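Local coordinates for protein probable glucarate dehydratase (Mycobacterium smegmatis str. MC2 155, PDB 3VDG) that probably dehydrates glucarate or a related acid sugar at a metal-dependent active site of the enolase superfamily type, at residues D145-S156 with Q394-G402; M204-K214 with A368-R376. One frame throughout, in Å; residues are numbered along the deposited sequence.

Contact 1 of 2, residues D145-S156 with Q394-G402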
loop_
_atom_site.group_PDB
_atom_site.type_symbol
_atom_site.label_atom_id
_atom_site.label_comp_id
_atom_site.label_asym_id
_atom_site.label_seq_id
_atom_site.Cartn_x
_atom_site.Cartn_y
_atom_site.Cartn_z
ATOM N N ASP A 145 6.748 12.391 11.054
ATOM C CA ASP A 145 7.578 12.751 12.204
ATOM C C ASP A 145 6.679 13.413 13.279
ATOM O O ASP A 145 6.724 13.035 14.447
ATOM C CB ASP A 145 8.723 13.681 11.738
ATOM C CG ASP A 145 9.750 14.008 12.834
ATOM O OD1 ASP A 145 9.788 13.354 13.905
ATOM O OD2 ASP A 145 10.553 14.949 12.599
ATOM N N VAL A 146 5.853 14.386 12.889
ATOM C CA VAL A 146 4.916 14.995 13.848
ATOM C C VAL A 146 3.913 13.967 14.391
ATOM O O VAL A 146 3.684 13.893 15.600
ATOM C CB VAL A 146 4.170 16.221 13.272
ATOM C CG1 VAL A 146 3.247 16.828 14.341
ATOM C CG2 VAL A 146 5.178 17.286 12.812
ATOM N N GLN A 147 3.350 13.138 13.516
ATOM C CA GLN A 147 2.423 12.104 13.998
ATOM C C GLN A 147 3.090 11.292 15.102
ATOM O O GLN A 147 2.480 11.014 16.135
ATOM C CB GLN A 147 2.016 11.163 12.863
ATOM C CG GLN A 147 1.090 11.799 11.833
ATOM C CD GLN A 147 0.712 10.823 10.744
ATOM O OE1 GLN A 147 0.676 9.625 10.981
ATOM N NE2 GLN A 147 0.412 11.329 9.555
ATOM N N GLY A 148 4.332 10.872 14.859
ATOM C CA GLY A 148 5.051 10.033 15.831
ATOM C C GLY A 148 5.283 10.798 17.124
ATOM O O GLY A 148 5.104 10.267 18.217
ATOM N N GLN A 149 5.659 12.068 17.015
ATOM C CA GLN A 149 5.928 12.846 18.213
ATOM C C GLN A 149 4.669 13.020 19.052
ATOM O O GLN A 149 4.688 12.890 20.269
ATOM C CB GLN A 149 6.487 14.223 17.866
ATOM C CG GLN A 149 7.897 14.183 17.286
ATOM C CD GLN A 149 8.315 15.561 16.850
ATOM O OE1 GLN A 149 8.209 16.510 17.633
ATOM N NE2 GLN A 149 8.744 15.700 15.586
ATOM N N VAL A 150 3.564 13.326 18.403
ATOM C CA VAL A 150 2.348 13.591 19.161
ATOM C C VAL A 150 1.724 12.314 19.752
ATOM O O VAL A 150 1.093 12.364 20.804
ATOM C CB VAL A 150 1.342 14.432 18.332
ATOM C CG1 VAL A 150 0.563 13.539 17.394
ATOM C CG2 VAL A 150 0.404 15.208 19.260
ATOM N N THR A 151 1.939 11.167 19.109
ATOM C CA THR A 151 1.424 9.894 19.618
ATOM C C THR A 151 2.426 9.143 20.506
ATOM O O THR A 151 2.096 8.116 21.093
ATOM C CB THR A 151 1.039 8.932 18.476
ATOM O OG1 THR A 151 2.178 8.692 17.644
ATOM C CG2 THR A 151 -0.084 9.514 17.644
ATOM N N GLY A 152 3.660 9.628 20.574
ATOM C CA GLY A 152 4.687 8.910 21.309
ATOM C C GLY A 152 5.176 7.651 20.610
ATOM O O GLY A 152 5.735 6.779 21.262
ATOM N N ARG A 153 4.977 7.544 19.294
ATOM C CA ARG A 153 5.374 6.314 18.552
ATOM C C ARG A 153 6.501 6.605 17.547
ATOM O O ARG A 153 6.541 7.683 16.962
ATOM C CB ARG A 153 4.195 5.695 17.768
ATOM C CG ARG A 153 2.862 5.535 18.524
ATOM C CD ARG A 153 3.031 4.818 19.860
ATOM N NE ARG A 153 3.657 3.510 19.696
ATOM C CZ ARG A 153 3.945 2.706 20.710
ATOM N NH1 ARG A 153 3.664 3.101 21.955
ATOM N NH2 ARG A 153 4.509 1.520 20.483
ATOM N N PRO A 154 7.425 5.648 17.357
ATOM C CA PRO A 154 8.408 5.827 16.302
ATOM C C PRO A 154 7.695 5.740 14.945
ATOM O O PRO A 154 6.640 5.125 14.823
ATOM C CB PRO A 154 9.357 4.633 16.481
ATOM C CG PRO A 154 8.539 3.597 17.195
ATOM C CD PRO A 154 7.609 4.377 18.084
ATOM N N VAL A 155 8.270 6.363 13.935
ATOM C CA VAL A 155 7.652 6.372 12.603
ATOM C C VAL A 155 7.407 4.949 12.080
ATOM O O VAL A 155 6.406 4.687 11.408
ATOM C CB VAL A 155 8.514 7.220 11.638
ATOM C CG1 VAL A 155 8.193 6.919 10.183
ATOM C CG2 VAL A 155 8.300 8.701 11.944
ATOM N N SER A 156 8.291 4.007 12.397
ATOM C CA SER A 156 8.063 2.615 11.953
ATOM C C SER A 156 6.714 2.052 12.434
ATOM O O SER A 156 6.095 1.244 11.724
ATOM C CB SER A 156 9.216 1.697 12.380
ATOM O OG SER A 156 9.294 1.646 13.788
ATOM N N GLN A 394 20.587 0.570 13.799
ATOM C CA GLN A 394 19.481 0.166 14.627
ATOM C C GLN A 394 18.286 1.119 14.432
ATOM O O GLN A 394 18.493 2.275 14.384
ATOM C CB GLN A 394 19.926 0.139 16.078
ATOM C CG GLN A 394 18.842 -0.341 16.998
ATOM C CD GLN A 394 19.354 -0.905 18.319
ATOM O OE1 GLN A 394 20.126 -0.269 19.029
ATOM N NE2 GLN A 394 18.903 -2.108 18.651
ATOM N N VAL A 395 17.078 0.619 14.315
ATOM C CA VAL A 395 15.930 1.510 14.116
ATOM C C VAL A 395 15.685 2.271 15.431
ATOM O O VAL A 395 15.657 1.651 16.485
ATOM C CB VAL A 395 14.682 0.746 13.601
ATOM C CG1 VAL A 395 14.219 -0.315 14.579
ATOM C CG2 VAL A 395 13.543 1.708 13.288
ATOM N N PRO A 396 15.574 3.614 15.378
ATOM C CA PRO A 396 15.302 4.356 16.619
ATOM C C PRO A 396 13.955 3.931 17.218
ATOM O O PRO A 396 12.998 3.686 16.474
ATOM C CB PRO A 396 15.225 5.819 16.151
ATOM C CG PRO A 396 16.060 5.858 14.898
ATOM C CD PRO A 396 15.826 4.517 14.233
ATOM N N ALA A 397 13.882 3.850 18.545
ATOM C CA ALA A 397 12.661 3.400 19.234
ATOM C C ALA A 397 11.911 4.588 19.831
ATOM O O ALA A 397 10.806 4.438 20.360
ATOM C CB ALA A 397 13.019 2.383 20.334
ATOM N N THR A 398 12.501 5.775 19.726
ATOM C CA THR A 398 11.916 6.982 20.291
ATOM C C THR A 398 10.730 7.460 19.435
ATOM O O THR A 398 10.572 7.013 18.306
ATOM C CB THR A 398 12.973 8.105 20.340
ATOM O OG1 THR A 398 13.575 8.217 19.044
ATOM C CG2 THR A 398 14.076 7.767 21.336
ATOM N N PRO A 399 9.917 8.398 19.962
ATOM C CA PRO A 399 8.805 8.984 19.198
ATOM C C PRO A 399 9.290 9.732 17.967
ATOM O O PRO A 399 10.325 10.386 18.000
ATOM C CB PRO A 399 8.187 9.990 20.179
ATOM C CG PRO A 399 8.508 9.425 21.534
ATOM C CD PRO A 399 9.905 8.834 21.367
ATOM N N GLY A 400 8.528 9.650 16.887
ATOM C CA GLY A 400 8.857 10.399 15.662
ATOM C C GLY A 400 9.965 9.771 14.836
ATOM O O GLY A 400 10.202 8.544 14.885
ATOM N N LEU A 401 10.650 10.615 14.061
ATOM C CA LEU A 401 11.732 10.150 13.186
ATOM C C LEU A 401 12.936 9.721 14.013
ATOM O O LEU A 401 13.691 8.830 13.630
ATOM C CB LEU A 401 12.102 11.262 12.198
ATOM C CG LEU A 401 12.539 10.995 10.761
ATOM C CD1 LEU A 401 11.661 9.961 10.062
ATOM C CD2 LEU A 401 12.518 12.323 10.012
ATOM N N GLY A 402 13.107 10.338 15.178
ATOM C CA GLY A 402 14.182 9.919 16.085
ATOM C C GLY A 402 15.452 10.754 15.959
ATOM O O GLY A 402 16.457 10.439 16.574
HETATM O O HOH W 1 11.808 12.780 16.381
HETATM O O HOH W 2 11.285 1.590 15.948
#

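Contact 2 of 2, residues M204-K214 with A368-R376. With ACT (acetate ion), chain E.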
loop_
_atom_site.group_PDB
_atom_site.type_symbol
_atom_site.label_atom_id
_atom_site.label_comp_id
_atom_site.label_asym_id
_atom_site.label_seq_id
_atom_site.Cartn_x
_atom_site.Cartn_y
_atom_site.Cartn_z
ATOM N N MET A 204 36.466 1.458 3.728
ATOM C CA MET A 204 35.054 1.709 4.046
ATOM C C MET A 204 34.472 0.612 4.944
ATOM O O MET A 204 33.767 0.884 5.922
ATOM C CB MET A 204 34.247 1.821 2.752
ATOM C CG MET A 204 32.915 2.523 2.910
ATOM S SD MET A 204 31.971 2.493 1.356
ATOM C CE MET A 204 32.813 3.764 0.433
ATOM N N ILE A 205 34.782 -0.632 4.626
ATOM C CA ILE A 205 34.257 -1.746 5.394
ATOM C C ILE A 205 34.887 -1.896 6.791
ATOM O O ILE A 205 34.214 -2.314 7.733
ATOM C CB ILE A 205 34.366 -3.049 4.604
ATOM C CG1 ILE A 205 33.368 -3.016 3.425
ATOM C CG2 ILE A 205 34.101 -4.243 5.505
ATOM C CD1 ILE A 205 33.648 -4.040 2.352
ATOM N N ASP A 206 36.165 -1.547 6.931
ATOM C CA ASP A 206 36.795 -1.457 8.262
ATOM C C ASP A 206 36.058 -0.449 9.128
ATOM O O ASP A 206 35.888 -0.659 10.316
ATOM C CB ASP A 206 38.258 -1.015 8.157
ATOM C CG ASP A 206 39.172 -2.127 7.667
ATOM O OD1 ASP A 206 38.703 -3.276 7.590
ATOM O OD2 ASP A 206 40.354 -1.853 7.354
ATOM N N GLU A 207 35.650 0.666 8.535
ATOM C CA GLU A 207 35.024 1.736 9.296
ATOM C C GLU A 207 33.530 1.444 9.591
ATOM O O GLU A 207 33.067 1.659 10.705
ATOM C CB GLU A 207 35.247 3.071 8.575
ATOM C CG GLU A 207 34.384 4.246 9.004
ATOM C CD GLU A 207 34.868 4.923 10.266
ATOM O OE1 GLU A 207 35.812 4.412 10.905
ATOM O OE2 GLU A 207 34.291 5.974 10.617
ATOM N N TYR A 208 32.797 0.903 8.621
ATOM C CA TYR A 208 31.337 0.763 8.751
ATOM C C TYR A 208 30.815 -0.650 8.950
ATOM O O TYR A 208 29.734 -0.839 9.496
ATOM C CB TYR A 208 30.634 1.419 7.553
ATOM C CG TYR A 208 30.796 2.923 7.571
ATOM C CD1 TYR A 208 29.917 3.719 8.282
ATOM C CD2 TYR A 208 31.840 3.539 6.904
ATOM C CE1 TYR A 208 30.063 5.093 8.329
ATOM C CE2 TYR A 208 31.993 4.924 6.946
ATOM C CZ TYR A 208 31.093 5.689 7.655
ATOM O OH TYR A 208 31.223 7.062 7.702
ATOM N N GLY A 209 31.559 -1.650 8.493
ATOM C CA GLY A 209 31.139 -3.038 8.672
ATOM C C GLY A 209 30.153 -3.543 7.630
ATOM O O GLY A 209 29.566 -4.608 7.811
ATOM N N PHE A 210 29.981 -2.801 6.526
ATOM C CA PHE A 210 29.024 -3.193 5.485
ATOM C C PHE A 210 29.245 -4.638 5.052
ATOM O O PHE A 210 30.375 -5.065 4.875
ATOM C CB PHE A 210 29.126 -2.268 4.264
ATOM C CG PHE A 210 28.855 -0.826 4.560
ATOM C CD1 PHE A 210 27.669 -0.435 5.175
ATOM C CD2 PHE A 210 29.763 0.160 4.170
ATOM C CE1 PHE A 210 27.410 0.904 5.427
ATOM C CE2 PHE A 210 29.511 1.494 4.420
ATOM C CZ PHE A 210 28.333 1.875 5.048
ATOM N N SER A 211 28.155 -5.369 4.850
ATOM C CA SER A 211 28.163 -6.793 4.506
ATOM C C SER A 211 27.875 -7.058 3.034
ATOM O O SER A 211 27.836 -8.215 2.621
ATOM C CB SER A 211 27.063 -7.507 5.294
ATOM O OG SER A 211 25.785 -7.101 4.811
ATOM N N ALA A 212 27.580 -6.000 2.277
ATOM C CA ALA A 212 27.271 -6.102 0.830
ATOM C C ALA A 212 27.976 -4.931 0.154
ATOM O O ALA A 212 28.232 -3.902 0.794
ATOM C CB ALA A 212 25.771 -6.051 0.565
ATOM N N ILE A 213 28.310 -5.077 -1.123
ATOM C CA ILE A 213 29.155 -4.078 -1.768
ATOM C C ILE A 213 28.587 -3.731 -3.137
ATOM O O ILE A 213 28.187 -4.614 -3.908
ATOM C CB ILE A 213 30.593 -4.611 -1.968
ATOM C CG1 ILE A 213 31.227 -5.025 -0.633
ATOM C CG2 ILE A 213 31.452 -3.572 -2.660
ATOM C CD1 ILE A 213 32.601 -5.669 -0.791
ATOM N N LYS A 214 28.537 -2.445 -3.446
ATOM C CA LYS A 214 28.057 -2.044 -4.752
ATOM C C LYS A 214 29.129 -1.213 -5.439
ATOM O O LYS A 214 29.743 -0.375 -4.798
ATOM C CB LYS A 214 26.801 -1.180 -4.594
ATOM C CG LYS A 214 26.397 -0.464 -5.886
ATOM C CD LYS A 214 25.143 0.388 -5.691
ATOM C CE LYS A 214 24.694 1.008 -7.005
ATOM N NZ LYS A 214 23.372 1.676 -6.875
ATOM N N ALA A 368 20.440 -5.370 1.234
ATOM C CA ALA A 368 21.037 -4.259 1.951
ATOM C C ALA A 368 20.706 -2.959 1.200
ATOM O O ALA A 368 20.723 -2.948 -0.026
ATOM C CB ALA A 368 22.546 -4.469 2.038
ATOM N N CYS A 369 20.402 -1.875 1.916
ATOM C CA CYS A 369 20.109 -0.578 1.280
ATOM C C CYS A 369 21.375 0.156 0.841
ATOM O O CYS A 369 22.380 0.148 1.543
ATOM C CB CYS A 369 19.350 0.352 2.252
ATOM S SG CYS A 369 17.729 -0.287 2.784
ATOM N N ASP A 370 21.313 0.835 -0.299
ATOM C CA ASP A 370 22.382 1.771 -0.671
ATOM C C ASP A 370 22.400 2.979 0.271
ATOM O O ASP A 370 21.355 3.421 0.746
ATOM C CB ASP A 370 22.148 2.287 -2.094
ATOM C CG ASP A 370 22.357 1.202 -3.169
ATOM O OD1 ASP A 370 22.895 0.125 -2.855
ATOM O OD2 ASP A 370 21.998 1.456 -4.335
ATOM N N THR A 371 23.586 3.521 0.532
ATOM C CA THR A 371 23.689 4.841 1.155
ATOM C C THR A 371 24.994 5.483 0.698
ATOM O O THR A 371 25.962 4.782 0.416
ATOM C CB THR A 371 23.682 4.762 2.696
ATOM O OG1 THR A 371 23.815 6.083 3.250
ATOM C CG2 THR A 371 24.840 3.883 3.195
ATOM N N HIS A 372 24.994 6.808 0.602
ATOM C CA HIS A 372 26.204 7.581 0.300
ATOM C C HIS A 372 26.856 8.031 1.579
ATOM O O HIS A 372 27.806 8.806 1.563
ATOM C CB HIS A 372 25.836 8.816 -0.512
ATOM C CG HIS A 372 25.518 8.529 -1.957
ATOM N ND1 HIS A 372 24.445 7.806 -2.336
ATOM C CD2 HIS A 372 26.180 8.893 -3.125
ATOM C CE1 HIS A 372 24.413 7.720 -3.682
ATOM N NE2 HIS A 372 25.475 8.387 -4.162
ATOM N N TRP A 373 26.369 7.536 2.714
ATOM C CA TRP A 373 26.887 7.994 4.024
ATOM C C TRP A 373 28.396 8.144 4.195
ATOM O O TRP A 373 28.861 9.154 4.729
ATOM C CB TRP A 373 26.343 7.117 5.143
ATOM C CG TRP A 373 26.347 7.807 6.482
ATOM C CD1 TRP A 373 27.141 7.522 7.588
ATOM C CD2 TRP A 373 25.488 8.925 6.903
ATOM N NE1 TRP A 373 26.847 8.371 8.635
ATOM C CE2 TRP A 373 25.861 9.230 8.291
ATOM C CE3 TRP A 373 24.476 9.666 6.296
ATOM C CZ2 TRP A 373 25.244 10.232 9.014
ATOM C CZ3 TRP A 373 23.866 10.685 7.040
ATOM C CH2 TRP A 373 24.243 10.956 8.366
ATOM N N PRO A 374 29.189 7.121 3.816
ATOM C CA PRO A 374 30.640 7.221 4.041
ATOM C C PRO A 374 31.287 8.406 3.327
ATOM O O PRO A 374 32.364 8.847 3.716
ATOM C CB PRO A 374 31.179 5.910 3.460
ATOM C CG PRO A 374 30.014 4.967 3.508
ATOM C CD PRO A 374 28.812 5.823 3.237
ATOM N N TRP A 375 30.626 8.925 2.299
ATOM C CA TRP A 375 31.209 9.981 1.491
ATOM C C TRP A 375 31.007 11.349 2.049
ATOM O O TRP A 375 31.569 12.308 1.529
ATOM C CB TRP A 375 30.664 9.921 0.065
ATOM C CG TRP A 375 31.037 8.613 -0.592
ATOM C CD1 TRP A 375 30.190 7.593 -1.000
ATOM C CD2 TRP A 375 32.392 8.149 -0.932
ATOM N NE1 TRP A 375 30.909 6.548 -1.550
ATOM C CE2 TRP A 375 32.238 6.836 -1.550
ATOM C CE3 TRP A 375 33.673 8.682 -0.788
ATOM C CZ2 TRP A 375 33.328 6.100 -1.989
ATOM C CZ3 TRP A 375 34.759 7.937 -1.247
ATOM C CH2 TRP A 375 34.591 6.677 -1.831
ATOM N N ARG A 376 30.194 11.488 3.089
ATOM C CA ARG A 376 30.050 12.819 3.702
ATOM C C ARG A 376 30.606 12.799 5.117
ATOM O O ARG A 376 30.913 11.717 5.640
ATOM C CB ARG A 376 28.617 13.393 3.595
ATOM C CG ARG A 376 27.458 12.455 3.984
ATOM C CD ARG A 376 27.151 12.467 5.474
ATOM N NE ARG A 376 27.951 11.480 6.196
ATOM C CZ ARG A 376 28.320 11.611 7.461
ATOM N NH1 ARG A 376 27.953 12.682 8.157
ATOM N NH2 ARG A 376 29.053 10.670 8.030
HETATM C C ACT E . 25.752 8.948 -8.095
HETATM O O ACT E . 25.695 9.261 -6.876
HETATM O OXT ACT E . 26.574 9.493 -8.864
HETATM C CH3 ACT E . 24.829 7.906 -8.663
HETATM O O HOH W 3 33.359 8.054 6.077
#

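Contact 1 of 2, residues D145-S156 with Q394-G402
The C-terminal end of helix 131-151 meets the loop that follows strand 392-394 at two glycines, the CA of G148 lying 3.8 Å from the CA of G400. Past the helix, the chain turns through G152 and comes alongside the loop, where P154 and G400 form a single backbone bridge. G400 N donates to R153 O at 2.8 Å, and V155 N returns a bond to G400 O at 3.1 Å. D145 holds L401, the residue after G400. With its CG anti to the backbone N (chi1 -174°), D145 sets OD1 2.9 Å from L401 N in a nearly straight bond (171°). The L401 N-H comes from above the carboxylate plane, while Q149 NE2 binds OD1 from the opposite face, so two donors grip one oxygen. OD2 is taken by L72 N, and Q149 NE2 also reaches T70 O. P399 lays its CB 3.8 Å from G152 CA, over the helix end. Further along, a water joins S156 OG to P396 O. N26 of the second subunit binds G152 O and R153 NH1, so the turn is part of the dimer interface, while H357 of helix 349-360 covers P154, S156 and V395.

Contact 2 of 2, residues M204-K214 with A368-R376
The Y208 ring has P374 over one face, its CG 4.3 Å from the ring centroid and 23° off the normal, a CH-pi contact offset toward the rim. All this packs at the end of the helix in a beta-alpha-beta crossover, strand 166-174 to helix 194-208 to strand 213-216, part of the enolase-type barrel. P374 CG also sits at the edge of the F210 ring, 3.6 Å from F210 CE2, so one ring carbon of the proline serves both aromatics. F210 in turn has Y208 CB over a face. The edge of the W373 indole faces Y208, with CD1 3.9 Å from Y208 CE1, and the R376 guanidinium covers one of its faces. R376 NE is fixed there by a bond to W373 O, in the carbonyl plane and nearly straight at 177°.

M204 approaches from the same helix: its side chain bends at chi3 (-77°), carrying CE to 3.4 Å from W375 CZ2, and W375 NE1 is tied to Y172 O. A water bridges Y208 OH and P374 O. Just ahead of K214, A212 CB rests on A368 CB. The K214 side chain, probably the first lysine of the family's Lys-X-Lys motif and extended beyond CG, comes within about 3 Å of the bound sodium. It forms a salt bridge with E269 and another with D370, whose second oxygen pairs with R242. K214 NZ lies 2.9 Å from D370 OD2, above the carboxylate plane. Nearby, H372 NE2 donates to an oxygen of a bound acetate at 2.9 Å.

Along the chain the order is 145-156, 204-214, 368-376, 394-402, so the two segments of contact 1 bracket those of contact 2. Their centres are 25 Å apart, with about 10 Å between nearest atoms. Strand 166-174 connects them: strand 213-216 of contact 2 pairs with one of its edges in parallel, and strand 392-394, which leads into the loop of contact 1, pairs with the other in antiparallel fashion. Helix 349-360 is a second shared element, touching side chains of both. Contact 2 reaches the sodium site through K214, whereas contact 1 lies farther out, joining helix 131-151 to the loop after strand 392-394 near the second subunit.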